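Local structure of aminotransferase class I and II (Streptococcus suis 89/1591, 3OP7) at residues M171-L176 and E201-S206; A188-D193 and E209-G214; E295-Y300 and I313-P318. The protein probably catalyses pyridoxal-phosphate-dependent transfer of amino groups between amino acids and keto acids, with the cofactor carried as a covalent Schiff base. All coordinates share one frame; numbering follows the deposited sequence. Where two conformers were deposited one is given.

Overall arrangement
Following the chain from the N terminus, the first of these contacts begins at the opening turn of helix 173-184 (171-176), which the loop 201-206 meets later; contact 1 closes that loop. In between, strand 189-193 has begun contact 2, which closes only at 209-214, so the two contacts cross along the chain. They also touch in space: Val210 packs on Arg173, Leu176 and Pro205, joining the helix, the loop and the beta-alpha-beta unit of the eight-stranded mixed sheet. Contact 3 follows in series, with its centre about 30 Å from that of contact 1 and 37 Å from that of contact 2. It closes the excursion from 295-300 to 313-318 at an outer strand of the separate four-stranded antiparallel sheet.

Contact 1. Residues M171-L176 and E201-S206; sequences MDRTYL and ELDVPS. With EDO (1,2-ethanediol), chain K.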
loop_
_atom_site.group_PDB
_atom_site.type_symbol
_atom_site.label_atom_id
_atom_site.label_comp_id
_atom_site.label_asym_id
_atom_site.label_seq_id
_atom_site.Cartn_x
_atom_site.Cartn_y
_atom_site.Cartn_z
HETATM N N MSE A 171 21.246 14.810 9.908
HETATM C CA MSE A 171 22.130 15.643 9.093
HETATM C C MSE A 171 21.576 17.035 9.000
HETATM O O MSE A 171 20.491 17.242 8.467
HETATM C CB MSE A 171 22.239 15.097 7.674
HETATM C CG MSE A 171 22.789 13.694 7.576
HETATM SE SE MSE A 171 22.399 12.857 5.841
HETATM C CE MSE A 171 23.478 11.266 6.090
ATOM N N ASP A 172 22.347 18.003 9.417
ATOM C CA ASP A 172 21.882 19.379 9.332
ATOM C C ASP A 172 22.118 19.970 7.930
ATOM O O ASP A 172 22.622 19.298 7.012
ATOM C CB ASP A 172 22.479 20.231 10.457
ATOM C CG ASP A 172 23.976 20.424 10.353
ATOM O OD1 ASP A 172 24.615 20.086 9.342
ATOM O OD2 ASP A 172 24.525 20.954 11.318
ATOM N N ARG A 173 21.758 21.228 7.768
ATOM C CA ARG A 173 21.903 21.912 6.491
ATOM C C ARG A 173 23.328 21.876 5.954
ATOM O O ARG A 173 23.516 21.608 4.800
ATOM C CB ARG A 173 21.479 23.386 6.607
ATOM C CG ARG A 173 21.709 24.214 5.325
ATOM C CD ARG A 173 21.220 25.654 5.495
ATOM N NE ARG A 173 19.756 25.722 5.561
ATOM C CZ ARG A 173 18.936 25.767 4.509
ATOM N NH1 ARG A 173 19.379 25.708 3.266
ATOM N NH2 ARG A 173 17.650 25.877 4.716
ATOM N N THR A 174 24.309 22.192 6.784
ATOM C CA THR A 174 25.713 22.230 6.321
ATOM C C THR A 174 26.124 20.854 5.738
ATOM O O THR A 174 26.748 20.773 4.677
ATOM C CB THR A 174 26.645 22.617 7.448
ATOM O OG1 THR A 174 26.258 23.912 7.940
ATOM C CG2 THR A 174 28.120 22.700 6.976
ATOM N N TYR A 175 25.792 19.799 6.465
ATOM C CA TYR A 175 25.992 18.435 5.988
ATOM C C TYR A 175 25.259 18.098 4.707
ATOM O O TYR A 175 25.862 17.559 3.768
ATOM C CB TYR A 175 25.576 17.441 7.071
ATOM C CG TYR A 175 26.051 16.032 6.803
ATOM C CD1 TYR A 175 25.423 15.227 5.888
ATOM C CD2 TYR A 175 27.150 15.514 7.496
ATOM C CE1 TYR A 175 25.891 13.922 5.642
ATOM C CE2 TYR A 175 27.575 14.220 7.271
ATOM C CZ TYR A 175 26.961 13.454 6.323
ATOM O OH TYR A 175 27.415 12.188 6.101
ATOM N N LEU A 176 23.946 18.365 4.674
ATOM C CA LEU A 176 23.136 18.120 3.509
ATOM C C LEU A 176 23.615 18.840 2.241
ATOM O O LEU A 176 23.498 18.294 1.143
ATOM C CB LEU A 176 21.646 18.482 3.750
ATOM C CG LEU A 176 20.884 17.626 4.759
ATOM C CD1 LEU A 176 19.505 18.233 5.118
ATOM C CD2 LEU A 176 20.686 16.157 4.295
ATOM N N GLU A 201 17.103 22.191 18.013
ATOM C CA GLU A 201 17.315 23.538 17.471
ATOM C C GLU A 201 18.169 23.537 16.196
ATOM O O GLU A 201 18.348 24.594 15.576
ATOM C CB GLU A 201 17.876 24.498 18.530
ATOM C CG GLU A 201 16.788 25.117 19.399
ATOM C CD GLU A 201 17.328 26.260 20.257
ATOM O OE1 GLU A 201 17.959 27.181 19.693
ATOM O OE2 GLU A 201 17.128 26.243 21.492
ATOM N N LEU A 202 18.625 22.364 15.749
ATOM C CA LEU A 202 19.405 22.269 14.514
ATOM C C LEU A 202 18.597 22.740 13.311
ATOM O O LEU A 202 17.372 22.598 13.252
ATOM C CB LEU A 202 19.891 20.838 14.273
ATOM C CG LEU A 202 20.908 20.265 15.270
ATOM C CD1 LEU A 202 21.110 18.760 15.033
ATOM C CD2 LEU A 202 22.206 20.996 15.080
ATOM N N ASP A 203 19.313 23.298 12.332
ATOM C CA ASP A 203 18.712 23.700 11.076
ATOM C C ASP A 203 18.654 22.471 10.163
ATOM O O ASP A 203 19.671 22.037 9.630
ATOM C CB ASP A 203 19.553 24.815 10.448
ATOM C CG ASP A 203 19.028 25.286 9.107
ATOM O OD1 ASP A 203 17.934 24.868 8.659
ATOM O OD2 ASP A 203 19.727 26.085 8.484
ATOM N N VAL A 204 17.470 21.894 10.007
ATOM C CA VAL A 204 17.361 20.666 9.261
ATOM C C VAL A 204 16.335 20.829 8.146
ATOM O O VAL A 204 15.162 20.429 8.292
ATOM C CB VAL A 204 17.039 19.441 10.155
ATOM C CG1 VAL A 204 17.204 18.183 9.392
ATOM C CG2 VAL A 204 17.980 19.326 11.306
ATOM N N PRO A 205 16.788 21.344 6.987
ATOM C CA PRO A 205 15.905 21.439 5.850
ATOM C C PRO A 205 15.567 20.058 5.318
ATOM O O PRO A 205 16.313 19.090 5.532
ATOM C CB PRO A 205 16.742 22.214 4.822
ATOM C CG PRO A 205 18.176 21.900 5.181
ATOM C CD PRO A 205 18.145 21.847 6.670
ATOM N N SER A 206 14.430 19.973 4.645
ATOM C CA SER A 206 14.106 18.818 3.786
ATOM C C SER A 206 15.075 18.757 2.611
ATOM O O SER A 206 15.547 19.787 2.116
ATOM C CB SER A 206 12.687 18.927 3.261
ATOM O OG SER A 206 12.410 17.870 2.336
HETATM C C1 EDO K . 13.774 26.176 4.276
HETATM O O1 EDO K . 14.706 26.442 3.214
HETATM C C2 EDO K . 14.445 25.339 5.365
HETATM O O2 EDO K . 13.556 24.427 6.039
HETATM O O HOH W 1 22.412 23.357 12.351
#
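Arg173 lays its guanidinium across Pro205 and meets the carboxylate of Asp203 with one N-H. In Arg173, CG stands anti to the backbone N (chi1 175°), and a bend at chi3 sets NE 2.9 Å from Asp203 OD2. This salt bridge is single-pronged: OD2 lies almost in the guanidinium plane, whereas NE comes to the syn side of the carboxylate, 33° out of its plane. Pro205 CG sits 3.9 Å above the guanidinium plane, over its centre, the compact pyrrolidine ring giving the flat cation an apolar floor. With NH1 paired to Glu177, acids hold the group at two places. NH2 adds a weak bond to O1 of an ethanediol, probably from the crystallisation liquor.

Asp172 is the N-cap of helix 173-184. Asp172 OD1 accepts from Tyr175 N at 3.1 Å in a nearly straight bond (175° at the hydrogen), the role for which the short aspartate side chain is well suited. Another first-turn amide, Arg173 N, gives its hydrogen to the loop at Asp203 O, 2.9 Å away, so oxygens from both segments face the helix start and would offset its partial positive charge. Farther along, Leu176 and Pro205 meet tip to tip, CD1 to CG at 3.9 Å, and Val210 of helix 207-210 packs against the proline. Val204 places CG1 3.5 Å from Met171 O.

Contact 2. Residues A188-D193 and E209-G214; sequences AYILSD and EVYDKG. With EDO (1,2-ethanediol), chain K.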
loop_
_atom_site.group_PDB
_atom_site.type_symbol
_atom_site.label_atom_id
_atom_site.label_comp_id
_atom_site.label_asym_id
_atom_site.label_seq_id
_atom_site.Cartn_x
_atom_site.Cartn_y
_atom_site.Cartn_z
ATOM N N ALA A 188 22.574 12.370 -9.446
ATOM C CA ALA A 188 21.895 11.322 -8.671
ATOM C C ALA A 188 20.719 11.922 -7.907
ATOM O O ALA A 188 20.798 13.032 -7.402
ATOM C CB ALA A 188 22.875 10.646 -7.668
ATOM N N TYR A 189 19.627 11.185 -7.815
ATOM C CA TYR A 189 18.539 11.590 -6.963
ATOM C C TYR A 189 19.005 11.338 -5.567
ATOM O O TYR A 189 19.818 10.441 -5.334
ATOM C CB TYR A 189 17.340 10.700 -7.115
ATOM C CG TYR A 189 16.658 10.707 -8.464
ATOM C CD1 TYR A 189 16.033 11.829 -8.918
ATOM C CD2 TYR A 189 16.624 9.539 -9.262
ATOM C CE1 TYR A 189 15.382 11.824 -10.176
ATOM C CE2 TYR A 189 15.981 9.516 -10.494
ATOM C CZ TYR A 189 15.354 10.659 -10.941
ATOM O OH TYR A 189 14.709 10.633 -12.166
ATOM N N ILE A 190 18.430 12.063 -4.633
ATOM C CA ILE A 190 18.551 11.736 -3.209
ATOM C C ILE A 190 17.148 11.544 -2.639
ATOM O O ILE A 190 16.347 12.480 -2.593
ATOM C CB ILE A 190 19.301 12.811 -2.381
ATOM C CG1 ILE A 190 20.754 12.990 -2.859
ATOM C CG2 ILE A 190 19.275 12.390 -0.887
ATOM C CD1 ILE A 190 21.498 14.173 -2.237
ATOM N N LEU A 191 16.840 10.303 -2.261
ATOM C CA LEU A 191 15.581 9.961 -1.620
ATOM C C LEU A 191 15.862 10.142 -0.131
ATOM O O LEU A 191 16.839 9.565 0.409
ATOM C CB LEU A 191 15.238 8.512 -1.847
ATOM C CG LEU A 191 14.077 7.921 -1.001
ATOM C CD1 LEU A 191 12.773 8.805 -1.105
ATOM C CD2 LEU A 191 13.766 6.445 -1.386
ATOM N N SER A 192 15.083 10.989 0.521
ATOM C CA SER A 192 15.217 11.206 1.958
ATOM C C SER A 192 13.894 10.922 2.692
ATOM O O SER A 192 12.892 11.605 2.483
ATOM C CB SER A 192 15.668 12.647 2.202
ATOM O OG SER A 192 15.887 12.883 3.587
ATOM N N ASP A 193 13.873 9.847 3.467
ATOM C CA ASP A 193 12.751 9.507 4.299
ATOM C C ASP A 193 12.845 10.361 5.576
ATOM O O ASP A 193 13.776 10.218 6.404
ATOM C CB ASP A 193 12.771 8.000 4.574
ATOM C CG ASP A 193 11.738 7.541 5.608
ATOM O OD1 ASP A 193 11.291 8.330 6.461
ATOM O OD2 ASP A 193 11.489 6.334 5.645
ATOM N N GLU A 209 14.327 21.038 -0.186
ATOM C CA GLU A 209 14.643 22.457 0.019
ATOM C C GLU A 209 16.109 22.791 -0.299
ATOM O O GLU A 209 16.481 23.991 -0.379
ATOM C CB GLU A 209 14.289 22.869 1.465
ATOM C CG GLU A 209 12.781 22.814 1.751
ATOM C CD GLU A 209 12.406 22.977 3.208
ATOM O OE1 GLU A 209 13.070 22.438 4.130
ATOM O OE2 GLU A 209 11.362 23.615 3.443
ATOM N N VAL A 210 16.942 21.761 -0.439
ATOM C CA VAL A 210 18.340 21.965 -0.785
ATOM C C VAL A 210 18.767 21.368 -2.119
ATOM O O VAL A 210 19.911 21.594 -2.532
ATOM C CB VAL A 210 19.289 21.476 0.339
ATOM C CG1 VAL A 210 19.152 22.349 1.613
ATOM C CG2 VAL A 210 19.091 20.028 0.669
ATOM N N TYR A 211 17.881 20.633 -2.782
ATOM C CA TYR A 211 18.220 19.929 -4.036
ATOM C C TYR A 211 17.008 19.714 -4.901
ATOM O O TYR A 211 16.024 19.101 -4.461
ATOM C CB TYR A 211 18.841 18.577 -3.686
ATOM C CG TYR A 211 19.502 17.788 -4.808
ATOM C CD1 TYR A 211 20.189 18.422 -5.852
ATOM C CD2 TYR A 211 19.528 16.416 -4.756
ATOM C CE1 TYR A 211 20.852 17.690 -6.841
ATOM C CE2 TYR A 211 20.145 15.663 -5.742
ATOM C CZ TYR A 211 20.819 16.313 -6.785
ATOM O OH TYR A 211 21.448 15.590 -7.740
ATOM N N ASP A 212 17.095 20.152 -6.161
ATOM C CA ASP A 212 16.027 19.940 -7.164
ATOM C C ASP A 212 15.733 18.483 -7.384
ATOM O O ASP A 212 14.597 18.096 -7.709
ATOM C CB ASP A 212 16.394 20.494 -8.552
ATOM C CG ASP A 212 15.197 20.465 -9.532
ATOM O OD1 ASP A 212 14.316 21.342 -9.347
ATOM O OD2 ASP A 212 15.121 19.590 -10.470
ATOM N N LYS A 213 16.759 17.649 -7.282
ATOM C CA LYS A 213 16.560 16.185 -7.443
ATOM C C LYS A 213 16.469 15.453 -6.075
ATOM O O LYS A 213 16.716 14.245 -5.974
ATOM C CB LYS A 213 17.684 15.609 -8.316
ATOM C CG LYS A 213 17.430 15.738 -9.800
ATOM C CD LYS A 213 18.675 15.295 -10.629
ATOM C CE LYS A 213 18.225 14.453 -11.820
ATOM N NZ LYS A 213 19.318 14.214 -12.834
ATOM N N GLY A 214 16.088 16.198 -5.034
ATOM C CA GLY A 214 15.778 15.631 -3.738
ATOM C C GLY A 214 14.327 15.163 -3.774
ATOM O O GLY A 214 13.470 15.904 -4.267
HETATM C C1 EDO K . 13.774 26.176 4.276
HETATM O O1 EDO K . 14.706 26.442 3.214
HETATM C C2 EDO K . 14.445 25.339 5.365
HETATM O O2 EDO K . 13.556 24.427 6.039
#
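In Tyr211 CG is anti to the backbone N (chi1 -169°), which sends the ring toward strand 189-193, while in Ile190 CG1 lies beside the backbone N (chi1 -62°), on the side where that ring arrives. The two side chains cross at about a right angle, with Ile190 CD1 3.9 Å from Tyr211 CD2. Leu179 and Ala183 of helix 173-184 also pack on the isoleucine, whose branched apolar side chain suits this buried face of the sheet. At the far end of the ring Tyr211 OH donates to Ala188 O at 2.7 Å, with that oxygen in the plane of the ring.

The backbone contact is the start of a parallel strand pairing. Ile190 pairs with Gly214, and Ile190 N donates to Lys213 O at 3.1 Å (164° at the hydrogen); Lys213 O also takes a CA-H...O contact from Tyr189 CA, and Gly214 CA makes another to Ile190 O. Strand 189-193, helix 207-210 and strand 214-219 form a beta-alpha-beta unit of the large domain in this aminotransferase family. Beyond the pairing, at the end of the first strand, Asp193 OD2 is hydrogen-bonded to the pyridine nitrogen of the cofactor-modified lysine at position 222.

A type I turn from Tyr211 to Gly214 delivers the second strand. Gly214 N returns to Tyr211 O at 3.0 Å, and glycine has no CB to press on that oxygen. The turn also carries Lys213 N over the centre of the Tyr211 ring, while Lys213 NZ finds Gly187 O. Since Lys213 N is turned to that ring, the phenol serves Ala188 O instead: the carbonyl is satisfied by a side-chain hydroxyl just where the ladder begins.

Contact 3. Residues E295-Y300 and I313-P318; sequences EPLVSY and IAVDMP
Val298 sets CG1 against CD1 of Ile313 at 3.6 Å, the two side chains lying side by side and pointing the same way. They form an antiparallel non-hydrogen-bonded pair at the edge of a four-stranded sheet, in what corresponds to the small domain of class I and II aminotransferases. In Ile313 a chi2 of -61° swings CD1 round to meet the valine. Leu368 of helix 354-368 touches both residues, and Trp291 of helix 270-294 reaches Val298, so branched aliphatic side chains suit this buried face between sheet and helices.

One residue beyond the pair, Leu297 O receives Ala314 N at 2.8 Å, with 161° at the hydrogen, and takes a further CA-H...O contact from Ile313 CA at 3.5 Å. Ala314 is the centre of an inverse gamma turn, closed by a weak bond from Val315 N to Ile313 O; its small CB comes no nearer than 3.7 Å to Leu297 O. On the far side of that turn Val315 meets Leu297, their side chains crossing obliquely with Leu297 CD1 4.1 Å from Val315 CG2; Leu368 also touches Leu297.

The chain enters the strand through a type I turn from Glu295 to Val298, just after helix 270-294. Here Glu295 curls back on its own turn: Glu295 OE2 accepts from Leu297 N at 3.2 Å, on the anti side of the carboxylate and 18° out of its plane.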
loop_
_atom_site.group_PDB
_atom_site.type_symbol
_atom_site.label_atom_id
_atom_site.label_comp_id
_atom_site.label_asym_id
_atom_site.label_seq_id
_atom_site.Cartn_x
_atom_site.Cartn_y
_atom_site.Cartn_z
ATOM N N GLU A 295 22.638 4.656 34.892
ATOM C CA GLU A 295 22.863 3.236 34.669
ATOM C C GLU A 295 24.262 3.039 34.046
ATOM O O GLU A 295 24.492 3.411 32.873
ATOM C CB GLU A 295 21.722 2.683 33.770
ATOM C CG GLU A 295 21.876 1.238 33.286
ATOM C CD GLU A 295 22.145 0.262 34.402
ATOM O OE1 GLU A 295 21.248 0.154 35.281
ATOM O OE2 GLU A 295 23.246 -0.378 34.398
ATOM N N PRO A 296 25.197 2.436 34.801
ATOM C CA PRO A 296 26.577 2.371 34.299
ATOM C C PRO A 296 26.808 1.405 33.124
ATOM O O PRO A 296 27.817 1.527 32.417
ATOM C CB PRO A 296 27.390 1.945 35.542
ATOM C CG PRO A 296 26.417 1.240 36.412
ATOM C CD PRO A 296 25.048 1.783 36.117
ATOM N N LEU A 297 25.878 0.478 32.891
ATOM C CA LEU A 297 26.011 -0.487 31.792
ATOM C C LEU A 297 25.382 -0.001 30.496
ATOM O O LEU A 297 25.333 -0.753 29.508
ATOM C CB LEU A 297 25.399 -1.841 32.176
ATOM C CG LEU A 297 26.105 -2.593 33.318
ATOM C CD1 LEU A 297 25.462 -3.973 33.505
ATOM C CD2 LEU A 297 27.619 -2.692 33.075
ATOM N N VAL A 298 24.854 1.218 30.478
ATOM C CA VAL A 298 24.254 1.713 29.232
ATOM C C VAL A 298 24.747 3.099 28.918
ATOM O O VAL A 298 25.008 3.885 29.812
ATOM C CB VAL A 298 22.702 1.741 29.266
ATOM C CG1 VAL A 298 22.154 0.452 29.870
ATOM C CG2 VAL A 298 22.195 2.938 30.062
ATOM N N SER A 299 24.847 3.405 27.634
ATOM C CA SER A 299 25.295 4.724 27.208
ATOM C C SER A 299 24.734 4.922 25.809
ATOM O O SER A 299 24.319 3.938 25.166
ATOM C CB SER A 299 26.839 4.843 27.248
ATOM O OG SER A 299 27.424 4.098 26.184
ATOM N N TYR A 300 24.656 6.167 25.360
ATOM C CA TYR A 300 24.204 6.397 23.969
ATOM C C TYR A 300 24.619 7.751 23.397
ATOM O O TYR A 300 25.149 8.610 24.137
ATOM C CB TYR A 300 22.696 6.165 23.863
ATOM C CG TYR A 300 21.728 7.263 24.278
ATOM C CD1 TYR A 300 22.076 8.283 25.163
ATOM C CD2 TYR A 300 20.417 7.195 23.886
ATOM C CE1 TYR A 300 21.122 9.246 25.575
ATOM C CE2 TYR A 300 19.474 8.154 24.280
ATOM C CZ TYR A 300 19.827 9.171 25.116
ATOM O OH TYR A 300 18.890 10.108 25.516
ATOM N N ILE A 313 24.521 -1.288 25.148
ATOM C CA ILE A 313 24.489 -2.101 26.368
ATOM C C ILE A 313 25.841 -2.800 26.546
ATOM O O ILE A 313 26.190 -3.672 25.748
ATOM C CB ILE A 313 23.330 -3.175 26.302
ATOM C CG1 ILE A 313 21.990 -2.538 25.977
ATOM C CG2 ILE A 313 23.253 -3.977 27.633
ATOM C CD1 ILE A 313 21.485 -1.510 26.969
ATOM N N ALA A 314 26.602 -2.405 27.573
ATOM C CA ALA A 314 27.921 -2.998 27.893
ATOM C C ALA A 314 27.837 -4.357 28.617
ATOM O O ALA A 314 28.325 -4.516 29.758
ATOM C CB ALA A 314 28.779 -1.998 28.715
ATOM N N VAL A 315 27.227 -5.332 27.936
ATOM C CA VAL A 315 27.091 -6.714 28.409
ATOM C C VAL A 315 27.488 -7.647 27.263
ATOM O O VAL A 315 27.064 -7.459 26.111
ATOM C CB VAL A 315 25.633 -7.037 28.836
ATOM C CG1 VAL A 315 25.517 -8.524 29.253
ATOM C CG2 VAL A 315 25.198 -6.104 29.982
ATOM N N ASP A 316 28.258 -8.677 27.593
ATOM C CA ASP A 316 28.858 -9.544 26.585
ATOM C C ASP A 316 27.930 -10.722 26.260
ATOM O O ASP A 316 28.162 -11.873 26.667
ATOM C CB ASP A 316 30.241 -10.040 27.064
ATOM C CG ASP A 316 31.056 -10.665 25.944
ATOM O OD1 ASP A 316 30.784 -10.356 24.772
ATOM O OD2 ASP A 316 31.976 -11.462 26.234
HETATM N N MSE A 317 26.852 -10.422 25.548
HETATM C CA MSE A 317 25.965 -11.466 25.054
HETATM C C MSE A 317 25.195 -10.894 23.881
HETATM O O MSE A 317 24.945 -9.687 23.839
HETATM C CB MSE A 317 25.029 -11.992 26.147
HETATM C CG MSE A 317 23.856 -11.114 26.492
HETATM SE SE MSE A 317 22.556 -11.807 27.806
HETATM C CE MSE A 317 21.793 -13.377 27.002
ATOM N N PRO A 318 24.846 -11.750 22.914
ATOM C CA PRO A 318 24.063 -11.241 21.772
ATOM C C PRO A 318 22.804 -10.499 22.245
ATOM O O PRO A 318 22.157 -10.915 23.216
ATOM C CB PRO A 318 23.735 -12.503 20.974
ATOM C CG PRO A 318 24.870 -13.457 21.302
ATOM C CD PRO A 318 25.182 -13.179 22.764
#